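Local coordinates for protein beta-1,4-galactanase (Humicola insolens, PDB 1HJQ) that hydrolyses beta-1,4-galactosidic linkages in type I arabinogalactans, as a family 53 glycoside hydrolase of clan GH-A, at residues Asn79-Asp84 with Ile132-Thr137; Ala90-Pro95 with Leu140-Gly145; Asp101-Ala106 with Ile153-His158. All coordinates share one frame; numbering follows the deposited sequence.

Contact 1. Residues Asn79-Asp84 with Ile132-Thr137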
ATOM      1  N   ASN A  79      -1.458   6.643  -0.284  1.00 13.97           N
ATOM      2  CA  ASN A  79      -0.110   6.100  -0.236  1.00 13.16           C
ATOM      3  C   ASN A  79       0.908   7.040  -0.881  1.00 13.43           C
ATOM      4  O   ASN A  79       1.095   7.021  -2.097  1.00 13.43           O
ATOM      5  CB  ASN A  79      -0.132   4.742  -0.948  1.00 13.76           C
ATOM      6  CG  ASN A  79       1.247   4.209  -1.284  1.00 13.33           C
ATOM      7  OD1 ASN A  79       1.402   3.525  -2.286  1.00 13.82           O
ATOM      8  ND2 ASN A  79       2.241   4.499  -0.451  1.00 13.03           N
ATOM      9  N   PHE A  80       1.554   7.862  -0.057  1.00 13.65           N
ATOM     10  CA  PHE A  80       2.566   8.812  -0.518  1.00 13.90           C
ATOM     11  C   PHE A  80       3.858   8.103  -0.869  1.00 14.22           C
ATOM     12  O   PHE A  80       4.363   7.329  -0.066  1.00 15.18           O
ATOM     13  CB  PHE A  80       2.905   9.832   0.576  1.00 13.64           C
ATOM     14  CG  PHE A  80       1.933  10.966   0.684  1.00 14.76           C
ATOM     15  CD1 PHE A  80       1.671  11.784  -0.413  1.00 14.17           C
ATOM     16  CD2 PHE A  80       1.283  11.229   1.885  1.00 13.78           C
ATOM     17  CE1 PHE A  80       0.776  12.842  -0.319  1.00 12.63           C
ATOM     18  CE2 PHE A  80       0.386  12.286   1.986  1.00 14.81           C
ATOM     19  CZ  PHE A  80       0.133  13.093   0.877  1.00 13.91           C
ATOM     20  N   HIS A  81       4.396   8.366  -2.055  1.00 13.87           N
ATOM     21  CA  HIS A  81       5.664   7.764  -2.439  1.00 14.76           C
ATOM     22  C   HIS A  81       6.762   8.798  -2.225  1.00 14.58           C
ATOM     23  O   HIS A  81       7.946   8.462  -2.197  1.00 15.10           O
ATOM     24  CB  HIS A  81       5.668   7.327  -3.910  1.00 14.78           C
ATOM     25  CG  HIS A  81       4.988   6.018  -4.157  1.00 16.10           C
ATOM     26  ND1 HIS A  81       5.514   5.054  -4.992  1.00 16.45           N
ATOM     27  CD2 HIS A  81       3.815   5.520  -3.698  1.00 16.02           C
ATOM     28  CE1 HIS A  81       4.695   4.018  -5.036  1.00 15.38           C
ATOM     29  NE2 HIS A  81       3.657   4.276  -4.261  1.00 16.16           N
ATOM     30  N   TYR A  82       6.358  10.054  -2.072  1.00 14.15           N
ATOM     31  CA  TYR A  82       7.297  11.157  -1.877  1.00 13.98           C
ATOM     32  C   TYR A  82       8.408  11.102  -2.907  1.00 13.97           C
ATOM     33  O   TYR A  82       9.592  11.205  -2.582  1.00 13.82           O
ATOM     34  CB  TYR A  82       7.888  11.124  -0.468  1.00 14.11           C
ATOM     35  CG  TYR A  82       6.865  11.388   0.608  1.00 14.59           C
ATOM     36  CD1 TYR A  82       5.932  12.422   0.464  1.00 14.27           C
ATOM     37  CD2 TYR A  82       6.847  10.639   1.781  1.00 13.28           C
ATOM     38  CE1 TYR A  82       5.017  12.708   1.457  1.00 13.85           C
ATOM     39  CE2 TYR A  82       5.935  10.916   2.786  1.00 14.08           C
ATOM     40  CZ  TYR A  82       5.022  11.957   2.619  1.00 14.91           C
ATOM     41  OH  TYR A  82       4.129  12.268   3.625  1.00 16.75           O
ATOM     42  N   SER A  83       7.998  10.941  -4.159  1.00 13.92           N
ATOM     43  CA  SER A  83       8.906  10.865  -5.286  1.00 14.45           C
ATOM     44  C   SER A  83       8.105  11.216  -6.545  1.00 14.92           C
ATOM     45  O   SER A  83       6.873  11.238  -6.504  1.00 14.48           O
ATOM     46  CB  SER A  83       9.465   9.446  -5.383  1.00 14.59           C
ATOM     47  OG  SER A  83      10.429   9.340  -6.409  1.00 16.40           O
ATOM     48  N   ASP A  84       8.783  11.509  -7.655  1.00 15.01           N
ATOM     49  CA  ASP A  84       8.060  11.830  -8.884  1.00 15.24           C
ATOM     50  C   ASP A  84       7.656  10.522  -9.532  1.00 14.43           C
ATOM     51  O   ASP A  84       6.722  10.464 -10.325  1.00 13.84           O
ATOM     52  CB  ASP A  84       8.936  12.605  -9.873  1.00 16.27           C
ATOM     53  CG  ASP A  84       9.205  14.029  -9.433  1.00 17.36           C
ATOM     54  OD1 ASP A  84       8.432  14.561  -8.605  1.00 17.25           O
ATOM     55  OD2 ASP A  84      10.187  14.617  -9.938  1.00 18.05           O
ATOM     56  N   ILE A 132       3.157   7.572   5.158  1.00 11.64           N
ATOM     57  CA  ILE A 132       4.128   8.595   4.852  1.00 11.08           C
ATOM     58  C   ILE A 132       5.343   7.920   4.221  1.00 11.05           C
ATOM     59  O   ILE A 132       6.391   7.759   4.845  1.00 10.78           O
ATOM     60  CB  ILE A 132       4.513   9.366   6.122  1.00 10.89           C
ATOM     61  CG1 ILE A 132       4.734   8.390   7.280  1.00 10.98           C
ATOM     62  CG2 ILE A 132       3.409  10.350   6.477  1.00 10.60           C
ATOM     63  CD1 ILE A 132       5.186   9.056   8.561  1.00 10.89           C
ATOM     64  N   GLY A 133       5.178   7.512   2.971  1.00 10.88           N
ATOM     65  CA  GLY A 133       6.246   6.845   2.254  1.00 11.80           C
ATOM     66  C   GLY A 133       5.743   5.517   1.729  1.00 12.62           C
ATOM     67  O   GLY A 133       4.653   5.078   2.108  1.00 12.11           O
ATOM     68  N   ASN A 134       6.524   4.882   0.854  1.00 12.70           N
ATOM     69  CA  ASN A 134       6.149   3.589   0.287  1.00 12.56           C
ATOM     70  C   ASN A 134       7.317   2.607   0.357  1.00 13.12           C
ATOM     71  O   ASN A 134       8.330   2.793  -0.319  1.00 13.39           O
ATOM     72  CB  ASN A 134       5.727   3.744  -1.170  1.00 11.92           C
ATOM     73  CG  ASN A 134       5.150   2.460  -1.742  1.00 12.50           C
ATOM     74  OD1 ASN A 134       4.009   2.098  -1.447  1.00 10.15           O
ATOM     75  ND2 ASN A 134       5.947   1.751  -2.547  1.00 10.92           N
ATOM     76  N   GLU A 135       7.165   1.554   1.158  1.00 13.23           N
ATOM     77  CA  GLU A 135       8.217   0.552   1.319  1.00 13.23           C
ATOM     78  C   GLU A 135       9.546   1.261   1.579  1.00 12.72           C
ATOM     79  O   GLU A 135      10.535   1.013   0.886  1.00 12.29           O
ATOM     80  CB  GLU A 135       8.343  -0.324   0.060  1.00 13.75           C
ATOM     81  CG  GLU A 135       7.092  -1.111  -0.309  1.00 14.46           C
ATOM     82  CD  GLU A 135       7.368  -2.242  -1.307  1.00 15.59           C
ATOM     83  OE1 GLU A 135       8.026  -1.995  -2.338  1.00 14.87           O
ATOM     84  OE2 GLU A 135       6.920  -3.383  -1.065  1.00 15.06           O
ATOM     85  N   ILE A 136       9.558   2.145   2.574  1.00 12.44           N
ATOM     86  CA  ILE A 136      10.755   2.903   2.913  1.00 13.22           C
ATOM     87  C   ILE A 136      11.781   2.144   3.763  1.00 14.20           C
ATOM     88  O   ILE A 136      12.475   2.742   4.578  1.00 14.46           O
ATOM     89  CB  ILE A 136      10.383   4.226   3.628  1.00 12.10           C
ATOM     90  CG1 ILE A 136       9.549   3.940   4.886  1.00 11.77           C
ATOM     91  CG2 ILE A 136       9.610   5.121   2.668  1.00 12.79           C
ATOM     92  CD1 ILE A 136       9.121   5.192   5.671  1.00  6.30           C
ATOM     93  N   THR A 137      11.893   0.835   3.544  1.00 14.91           N
ATOM     94  CA  THR A 137      12.833   0.001   4.290  1.00 16.31           C
ATOM     95  C   THR A 137      14.268   0.520   4.241  1.00 17.72           C
ATOM     96  O   THR A 137      15.002   0.415   5.223  1.00 18.80           O
ATOM     97  CB  THR A 137      12.852  -1.429   3.760  1.00 16.20           C
ATOM     98  OG1 THR A 137      11.510  -1.898   3.590  1.00 16.37           O
ATOM     99  CG2 THR A 137      13.583  -2.326   4.730  1.00 14.44           C
TER
HETATM  100  O   HOH W   1       8.377   6.664  -0.308  1.00  8.56           O
HETATM  101  O   HOH W   2       2.775   1.366  -4.035  1.00 21.45           O
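The amide of Asn134 lies stacked on one face of the His81 ring, the planes 9° apart and Asn134 CB 3.6 Å above the imidazole centre, because CG is held anti to the Asn134 backbone N (chi1 -172°). Asn79 O sits in plane at that ring's edge, and Trp49 meets it edge-to-face. The Tyr82 ring carries Phe80 CB over one face, near the rim, and receives Ile132 CB at its edge, 3.9 Å from Tyr82 CE2; Tyr82 OH lies 3.5 Å from Ile132 CG2 and is hydrogen-bonded to Thr113 OG1. One water donates a hydrogen bond to His81 O (2.6 Å) and accepts one from Asn134 N (2.8 Å); another lies 3.0 Å from His81 NE2 and donates to Asn134 OD1. His81 ND1 and Asn134 ND2 also bond to Ala87, at its N and O respectively. An alanine at His81 would probably leave the Asn134 amide without its stacking partner and the second water with one anchor fewer. Asn134 precedes the assigned proton donor Glu135, as in the Asn-Glu pair of clan GH-A, near the assigned nucleophile Glu245. The stack holds this amide flat; water at OD1 and Ala87 O at ND2 set which way round it lies.

Contact 2. Residues Ala90-Pro95 with Leu140-Gly145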
ATOM      1  N   ALA A  90      14.704   0.102  -3.449  1.00 17.35           N
ATOM      2  CA  ALA A  90      15.867   0.402  -4.270  1.00 17.37           C
ATOM      3  C   ALA A  90      15.775   1.754  -4.955  1.00 16.89           C
ATOM      4  O   ALA A  90      16.719   2.166  -5.623  1.00 18.08           O
ATOM      5  CB  ALA A  90      16.084  -0.704  -5.308  1.00 15.61           C
ATOM      6  N   HIS A  91      14.651   2.445  -4.794  1.00 15.94           N
ATOM      7  CA  HIS A  91      14.488   3.758  -5.415  1.00 15.47           C
ATOM      8  C   HIS A  91      13.630   4.697  -4.570  1.00 15.57           C
ATOM      9  O   HIS A  91      12.428   4.482  -4.402  1.00 14.90           O
ATOM     10  CB  HIS A  91      13.841   3.646  -6.801  1.00 16.23           C
ATOM     11  CG  HIS A  91      14.358   2.519  -7.638  1.00 15.83           C
ATOM     12  ND1 HIS A  91      14.119   1.195  -7.331  1.00 16.26           N
ATOM     13  CD2 HIS A  91      15.064   2.516  -8.793  1.00 16.31           C
ATOM     14  CE1 HIS A  91      14.653   0.427  -8.264  1.00 17.30           C
ATOM     15  NE2 HIS A  91      15.234   1.204  -9.164  1.00 16.64           N
ATOM     16  N   GLN A  92      14.261   5.738  -4.042  1.00 15.78           N
ATOM     17  CA  GLN A  92      13.592   6.747  -3.231  1.00 15.56           C
ATOM     18  C   GLN A  92      14.138   8.081  -3.739  1.00 16.03           C
ATOM     19  O   GLN A  92      14.842   8.804  -3.030  1.00 15.81           O
ATOM     20  CB  GLN A  92      13.933   6.556  -1.748  1.00 14.84           C
ATOM     21  CG  GLN A  92      13.333   5.305  -1.094  1.00 14.64           C
ATOM     22  CD  GLN A  92      11.807   5.362  -0.945  1.00 14.52           C
ATOM     23  OE1 GLN A  92      11.237   6.402  -0.596  1.00 12.95           O
ATOM     24  NE2 GLN A  92      11.149   4.236  -1.191  1.00 12.85           N
ATOM     25  N   THR A  93      13.808   8.389  -4.989  1.00 15.96           N
ATOM     26  CA  THR A  93      14.284   9.598  -5.642  1.00 15.16           C
ATOM     27  C   THR A  93      13.567  10.864  -5.228  1.00 15.92           C
ATOM     28  O   THR A  93      12.384  11.050  -5.525  1.00 16.42           O
ATOM     29  CB  THR A  93      14.164   9.465  -7.161  1.00 15.28           C
ATOM     30  OG1 THR A  93      14.732   8.213  -7.566  1.00 14.09           O
ATOM     31  CG2 THR A  93      14.891  10.619  -7.861  1.00 13.26           C
ATOM     32  N   THR A  94      14.298  11.743  -4.554  1.00 15.83           N
ATOM     33  CA  THR A  94      13.753  13.016  -4.110  1.00 16.19           C
ATOM     34  C   THR A  94      13.257  13.772  -5.337  1.00 16.56           C
ATOM     35  O   THR A  94      13.921  13.782  -6.373  1.00 16.14           O
ATOM     36  CB  THR A  94      14.840  13.862  -3.412  1.00 16.44           C
ATOM     37  OG1 THR A  94      15.309  13.175  -2.245  1.00 16.11           O
ATOM     38  CG2 THR A  94      14.286  15.215  -3.013  1.00 16.41           C
ATOM     39  N   PRO A  95      12.077  14.404  -5.239  1.00 17.36           N
ATOM     40  CA  PRO A  95      11.507  15.164  -6.361  1.00 17.68           C
ATOM     41  C   PRO A  95      12.487  16.238  -6.821  1.00 18.21           C
ATOM     42  O   PRO A  95      13.055  16.954  -5.994  1.00 19.37           O
ATOM     43  CB  PRO A  95      10.243  15.779  -5.756  1.00 16.91           C
ATOM     44  CG  PRO A  95       9.850  14.790  -4.705  1.00 17.31           C
ATOM     45  CD  PRO A  95      11.177  14.432  -4.074  1.00 17.77           C
ATOM     46  N   LEU A 140      13.901   6.969   2.708  1.00 13.66           N
ATOM     47  CA  LEU A 140      13.187   7.719   1.682  1.00 13.68           C
ATOM     48  C   LEU A 140      13.943   8.997   1.367  1.00 14.25           C
ATOM     49  O   LEU A 140      14.909   9.333   2.048  1.00 14.14           O
ATOM     50  CB  LEU A 140      11.782   8.086   2.168  1.00 13.35           C
ATOM     51  CG  LEU A 140      11.669   9.134   3.281  1.00 13.74           C
ATOM     52  CD1 LEU A 140      10.220   9.551   3.435  1.00 14.24           C
ATOM     53  CD2 LEU A 140      12.192   8.585   4.592  1.00 13.76           C
ATOM     54  N   LEU A 141      13.493   9.703   0.333  1.00 14.17           N
ATOM     55  CA  LEU A 141      14.098  10.966  -0.080  1.00 13.49           C
ATOM     56  C   LEU A 141      15.627  10.956  -0.088  1.00 14.10           C
ATOM     57  O   LEU A 141      16.271  11.755   0.596  1.00 15.53           O
ATOM     58  CB  LEU A 141      13.577  12.085   0.824  1.00 11.80           C
ATOM     59  CG  LEU A 141      12.086  12.363   0.599  1.00 11.78           C
ATOM     60  CD1 LEU A 141      11.543  13.324   1.648  1.00 10.39           C
ATOM     61  CD2 LEU A 141      11.897  12.917  -0.810  1.00  9.18           C
ATOM     62  N   TRP A 142      16.202  10.054  -0.876  1.00 14.15           N
ATOM     63  CA  TRP A 142      17.651   9.935  -0.974  1.00 14.03           C
ATOM     64  C   TRP A 142      18.244  11.183  -1.601  1.00 14.73           C
ATOM     65  O   TRP A 142      17.612  11.814  -2.445  1.00 15.84           O
ATOM     66  CB  TRP A 142      18.022   8.714  -1.809  1.00 12.22           C
ATOM     67  CG  TRP A 142      17.554   7.427  -1.224  1.00 11.79           C
ATOM     68  CD1 TRP A 142      16.975   7.237  -0.000  1.00 11.58           C
ATOM     69  CD2 TRP A 142      17.644   6.137  -1.829  1.00 11.99           C
ATOM     70  NE1 TRP A 142      16.700   5.905   0.195  1.00 10.89           N
ATOM     71  CE2 TRP A 142      17.101   5.207  -0.913  1.00 12.08           C
ATOM     72  CE3 TRP A 142      18.127   5.675  -3.056  1.00 11.29           C
ATOM     73  CZ2 TRP A 142      17.032   3.838  -1.189  1.00 12.33           C
ATOM     74  CZ3 TRP A 142      18.057   4.317  -3.329  1.00 12.56           C
ATOM     75  CH2 TRP A 142      17.514   3.413  -2.397  1.00 12.44           C
ATOM     76  N   PRO A 143      19.494  11.520  -1.250  1.00 14.76           N
ATOM     77  CA  PRO A 143      20.423  10.845  -0.334  1.00 15.65           C
ATOM     78  C   PRO A 143      20.165  10.995   1.162  1.00 16.56           C
ATOM     79  O   PRO A 143      20.420  10.067   1.926  1.00 17.79           O
ATOM     80  CB  PRO A 143      21.784  11.446  -0.703  1.00 14.38           C
ATOM     81  CG  PRO A 143      21.568  12.072  -2.040  1.00 14.69           C
ATOM     82  CD  PRO A 143      20.180  12.618  -1.938  1.00 14.63           C
ATOM     83  N   LEU A 144      19.693  12.165   1.579  1.00 16.63           N
ATOM     84  CA  LEU A 144      19.445  12.436   2.991  1.00 16.94           C
ATOM     85  C   LEU A 144      18.738  11.335   3.778  1.00 18.21           C
ATOM     86  O   LEU A 144      19.251  10.880   4.798  1.00 18.60           O
ATOM     87  CB  LEU A 144      18.675  13.750   3.138  1.00 16.05           C
ATOM     88  CG  LEU A 144      19.420  14.982   2.611  1.00 15.68           C
ATOM     89  CD1 LEU A 144      18.515  16.194   2.666  1.00 15.05           C
ATOM     90  CD2 LEU A 144      20.680  15.222   3.444  1.00 14.93           C
ATOM     91  N   GLY A 145      17.571  10.900   3.314  1.00 18.73           N
ATOM     92  CA  GLY A 145      16.844   9.870   4.039  1.00 18.87           C
ATOM     93  C   GLY A 145      17.220   8.422   3.760  1.00 19.60           C
ATOM     94  O   GLY A 145      16.442   7.507   4.047  1.00 20.04           O
TER
HETATM   95  O   HOH W   3      11.319   8.983  -1.386  1.00 13.76           O
HETATM   96  O   HOH W   4      17.101  11.405  -5.359  1.00 10.38           O
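Gln92 turns CG anti to its carbonyl carbon (chi1 -69°) and bends again at chi2, which lays its CB on the indole of Trp142 and folds its amide back toward Leu140. CB stands 3.4 Å from the centroid of the five-membered ring of Trp142, almost on the ring normal, a CH-pi contact, while the far end of the indole reaches the backbone of Ala90. The same two residues are joined through their backbones: Trp142 N donates to Gln92 O at 2.8 Å. Thr94 OG1 donates to Trp142 O at 2.7 Å, from 43° above the carbonyl plane, and a water held by Thr94 N donates to that oxygen too, so two donors grip it. A second water links Gln92 OE1 (2.7 Å) to Leu141 N. At the other end Leu141 CD2 meets Pro95 CD at 3.7 Å, the two side chains crossing at about a right angle. Beyond the segments, Gln92 NE2 bonds to Asp88 O and probably to Asn134 O, Trp142 NE1 to Gln138 O, and Lys146 makes a cation-pi contact with the indole. What results is two long beta-alpha loops clasped over the C-terminal ends of the third and fourth strands of a TIM barrel, at the rim of the active site that holds Glu135.

Contact 3. Residues Asp101-Ala106 with Ile153-His158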
ATOM      1  N   ASP A 101      19.302  20.134   2.162  1.00 17.11           N
ATOM      2  CA  ASP A 101      19.706  20.110   3.567  1.00 17.27           C
ATOM      3  C   ASP A 101      18.519  19.579   4.354  1.00 17.41           C
ATOM      4  O   ASP A 101      17.364  19.868   4.027  1.00 17.43           O
ATOM      5  CB  ASP A 101      20.134  21.499   4.070  1.00 17.11           C
ATOM      6  CG  ASP A 101      19.036  22.528   3.965  1.00 16.35           C
ATOM      7  OD1 ASP A 101      18.800  23.049   2.858  1.00 17.71           O
ATOM      8  OD2 ASP A 101      18.401  22.814   4.992  1.00 17.04           O
ATOM      9  N   ILE A 102      18.816  18.801   5.389  1.00 16.74           N
ATOM     10  CA  ILE A 102      17.790  18.157   6.190  1.00 16.19           C
ATOM     11  C   ILE A 102      16.693  19.049   6.735  1.00 17.20           C
ATOM     12  O   ILE A 102      15.536  18.627   6.799  1.00 18.42           O
ATOM     13  CB  ILE A 102      18.411  17.365   7.361  1.00 15.51           C
ATOM     14  CG1 ILE A 102      17.363  16.422   7.954  1.00 14.15           C
ATOM     15  CG2 ILE A 102      18.944  18.322   8.426  1.00 15.48           C
ATOM     16  CD1 ILE A 102      16.797  15.420   6.959  1.00 11.46           C
ATOM     17  N   ASN A 103      17.031  20.273   7.124  1.00 16.73           N
ATOM     18  CA  ASN A 103      16.014  21.160   7.669  1.00 16.15           C
ATOM     19  C   ASN A 103      15.037  21.624   6.597  1.00 15.65           C
ATOM     20  O   ASN A 103      13.826  21.646   6.817  1.00 15.32           O
ATOM     21  CB  ASN A 103      16.650  22.375   8.335  1.00 17.33           C
ATOM     22  CG  ASN A 103      15.614  23.318   8.902  1.00 18.79           C
ATOM     23  OD1 ASN A 103      14.866  22.958   9.814  1.00 18.20           O
ATOM     24  ND2 ASN A 103      15.550  24.531   8.352  1.00 19.62           N
ATOM     25  N   ASN A 104      15.562  22.001   5.437  1.00 14.99           N
ATOM     26  CA  ASN A 104      14.709  22.454   4.349  1.00 14.68           C
ATOM     27  C   ASN A 104      13.947  21.311   3.698  1.00 14.35           C
ATOM     28  O   ASN A 104      12.776  21.463   3.367  1.00 14.56           O
ATOM     29  CB  ASN A 104      15.529  23.205   3.297  1.00 14.65           C
ATOM     30  CG  ASN A 104      15.780  24.654   3.681  1.00 15.24           C
ATOM     31  OD1 ASN A 104      14.863  25.360   4.122  1.00 14.72           O
ATOM     32  ND2 ASN A 104      17.015  25.110   3.502  1.00 12.38           N
ATOM     33  N   LEU A 105      14.602  20.168   3.516  1.00 14.73           N
ATOM     34  CA  LEU A 105      13.946  19.013   2.911  1.00 15.34           C
ATOM     35  C   LEU A 105      12.758  18.606   3.773  1.00 16.14           C
ATOM     36  O   LEU A 105      11.657  18.373   3.269  1.00 15.08           O
ATOM     37  CB  LEU A 105      14.919  17.839   2.790  1.00 15.24           C
ATOM     38  CG  LEU A 105      14.298  16.552   2.241  1.00 16.17           C
ATOM     39  CD1 LEU A 105      13.722  16.808   0.856  1.00 15.87           C
ATOM     40  CD2 LEU A 105      15.344  15.459   2.183  1.00 16.32           C
ATOM     41  N   ALA A 106      12.996  18.529   5.080  1.00 16.74           N
ATOM     42  CA  ALA A 106      11.961  18.163   6.033  1.00 18.29           C
ATOM     43  C   ALA A 106      10.821  19.178   5.971  1.00 19.23           C
ATOM     44  O   ALA A 106       9.645  18.814   6.004  1.00 20.14           O
ATOM     45  CB  ALA A 106      12.548  18.107   7.450  1.00 16.50           C
ATOM     46  N   ILE A 153      16.094  10.347   8.808  1.00 19.44           N
ATOM     47  CA  ILE A 153      14.838   9.635   8.570  1.00 19.64           C
ATOM     48  C   ILE A 153      13.755   9.978   9.594  1.00 20.18           C
ATOM     49  O   ILE A 153      12.655  10.415   9.225  1.00 19.77           O
ATOM     50  CB  ILE A 153      15.053   8.101   8.562  1.00 18.66           C
ATOM     51  CG1 ILE A 153      15.986   7.718   7.408  1.00 18.25           C
ATOM     52  CG2 ILE A 153      13.730   7.386   8.404  1.00 17.41           C
ATOM     53  CD1 ILE A 153      16.422   6.273   7.415  1.00 17.04           C
ATOM     54  N   ALA A 154      14.064   9.791  10.874  1.00 19.52           N
ATOM     55  CA  ALA A 154      13.089  10.078  11.923  1.00 19.91           C
ATOM     56  C   ALA A 154      12.685  11.539  11.811  1.00 20.07           C
ATOM     57  O   ALA A 154      11.544  11.924  12.082  1.00 19.98           O
ATOM     58  CB  ALA A 154      13.688   9.796  13.292  1.00 18.12           C
ATOM     59  N   ARG A 155      13.654  12.339  11.394  1.00 20.04           N
ATOM     60  CA  ARG A 155      13.494  13.771  11.214  1.00 19.63           C
ATOM     61  C   ARG A 155      12.477  14.000  10.086  1.00 19.51           C
ATOM     62  O   ARG A 155      11.516  14.758  10.222  1.00 18.90           O
ATOM     63  CB  ARG A 155      14.868  14.344  10.861  1.00 19.88           C
ATOM     64  CG  ARG A 155      14.982  15.826  10.861  1.00 20.84           C
ATOM     65  CD  ARG A 155      14.808  16.442  12.236  1.00 20.89           C
ATOM     66  NE  ARG A 155      14.671  17.875  12.045  1.00 22.22           N
ATOM     67  CZ  ARG A 155      15.688  18.696  11.813  1.00 23.55           C
ATOM     68  NH1 ARG A 155      16.931  18.229  11.773  1.00 23.51           N
ATOM     69  NH2 ARG A 155      15.453  19.973  11.551  1.00 25.30           N
ATOM     70  N   LEU A 156      12.675  13.309   8.973  1.00 19.60           N
ATOM     71  CA  LEU A 156      11.772  13.448   7.844  1.00 18.80           C
ATOM     72  C   LEU A 156      10.365  12.957   8.145  1.00 17.97           C
ATOM     73  O   LEU A 156       9.385  13.627   7.827  1.00 18.97           O
ATOM     74  CB  LEU A 156      12.338  12.710   6.627  1.00 17.23           C
ATOM     75  CG  LEU A 156      13.495  13.459   5.972  1.00 17.16           C
ATOM     76  CD1 LEU A 156      14.088  12.624   4.857  1.00 16.08           C
ATOM     77  CD2 LEU A 156      12.997  14.803   5.445  1.00 16.59           C
ATOM     78  N   LEU A 157      10.257  11.790   8.761  1.00 17.50           N
ATOM     79  CA  LEU A 157       8.948  11.238   9.057  1.00 17.16           C
ATOM     80  C   LEU A 157       8.171  12.104  10.036  1.00 17.68           C
ATOM     81  O   LEU A 157       6.970  12.311   9.869  1.00 18.37           O
ATOM     82  CB  LEU A 157       9.093   9.810   9.578  1.00 16.28           C
ATOM     83  CG  LEU A 157       9.822   8.883   8.591  1.00 16.16           C
ATOM     84  CD1 LEU A 157       9.993   7.492   9.197  1.00 15.57           C
ATOM     85  CD2 LEU A 157       9.053   8.825   7.282  1.00 14.32           C
ATOM     86  N   HIS A 158       8.850  12.630  11.050  1.00 18.47           N
ATOM     87  CA  HIS A 158       8.177  13.481  12.022  1.00 18.14           C
ATOM     88  C   HIS A 158       7.484  14.637  11.299  1.00 18.36           C
ATOM     89  O   HIS A 158       6.304  14.907  11.525  1.00 17.35           O
ATOM     90  CB  HIS A 158       9.170  14.041  13.035  1.00 18.25           C
ATOM     91  CG  HIS A 158       8.558  15.015  13.990  1.00 19.77           C
ATOM     92  ND1 HIS A 158       7.679  14.631  14.985  1.00 20.45           N
ATOM     93  CD2 HIS A 158       8.634  16.366  14.061  1.00 19.34           C
ATOM     94  CE1 HIS A 158       7.243  15.701  15.621  1.00 19.70           C
ATOM     95  NE2 HIS A 158       7.807  16.769  15.080  1.00 19.91           N
TER
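Leu156 is the main bump of this helix pair: its CD2 pushes into a shallow hollow formed by Ile102, Leu105 and Ala106 on helix 102-123. The methyl lies 3.6 Å from Ala106 CA and 3.9 Å from Leu105 CG, and the small side chain of Ala106 lets it come down close to the backbone. On the side toward the start of the helix, Ile102 CD1 touches Leu156 CG at 4.0 Å. Ile102 rests against Arg155, CG1 meeting the arginine CG at 3.8 Å. Because the Arg155 chain bends at chi2 (66°), it crosses Ile102, NH1 coming 3.9 Å from Ile102 CG2, and the guanidinium ends beside the outer surface of helix 102-123; there Asn103 OD1 lies near the guanidinium plane, 3.5 Å from NH2. Asp101 caps this helix, its OD2 accepting from Asn104 N and its OD1 from Asn104 ND2 (2.8 Å). Farther along, Ala106 touches Ser159. The axes of segments 102-106 and 153-158 pass 9.5 Å apart at a signed angle of -30°, with both helices running the same way. Near-parallel packing of consecutive helices is that of neighbours in the outer ring of a (beta/alpha)8 barrel, here the two that follow the third and fourth strands.

In the fold
All three contacts join the same two successive beta-alpha units, at different depths. Contact 1 is fully buried, at the C-terminal ends of strands 75-80 and 129-132, and relies on flat groups and bound water next to the catalytic pair. Contact 2 ties together the loops that leave those strands, partly open to solvent, with direct backbone and hydroxyl bonds besides two waters. Contact 3 pairs the helices those loops lead into, far from the catalytic residues; aliphatic packing dominates it, with polar groups toward the surface. The layers touch: Ser83 OG probably bonds to Thr93 O, tying contact 1 to contact 2, and Leu144 packs on Leu105, tying contact 2 to contact 3.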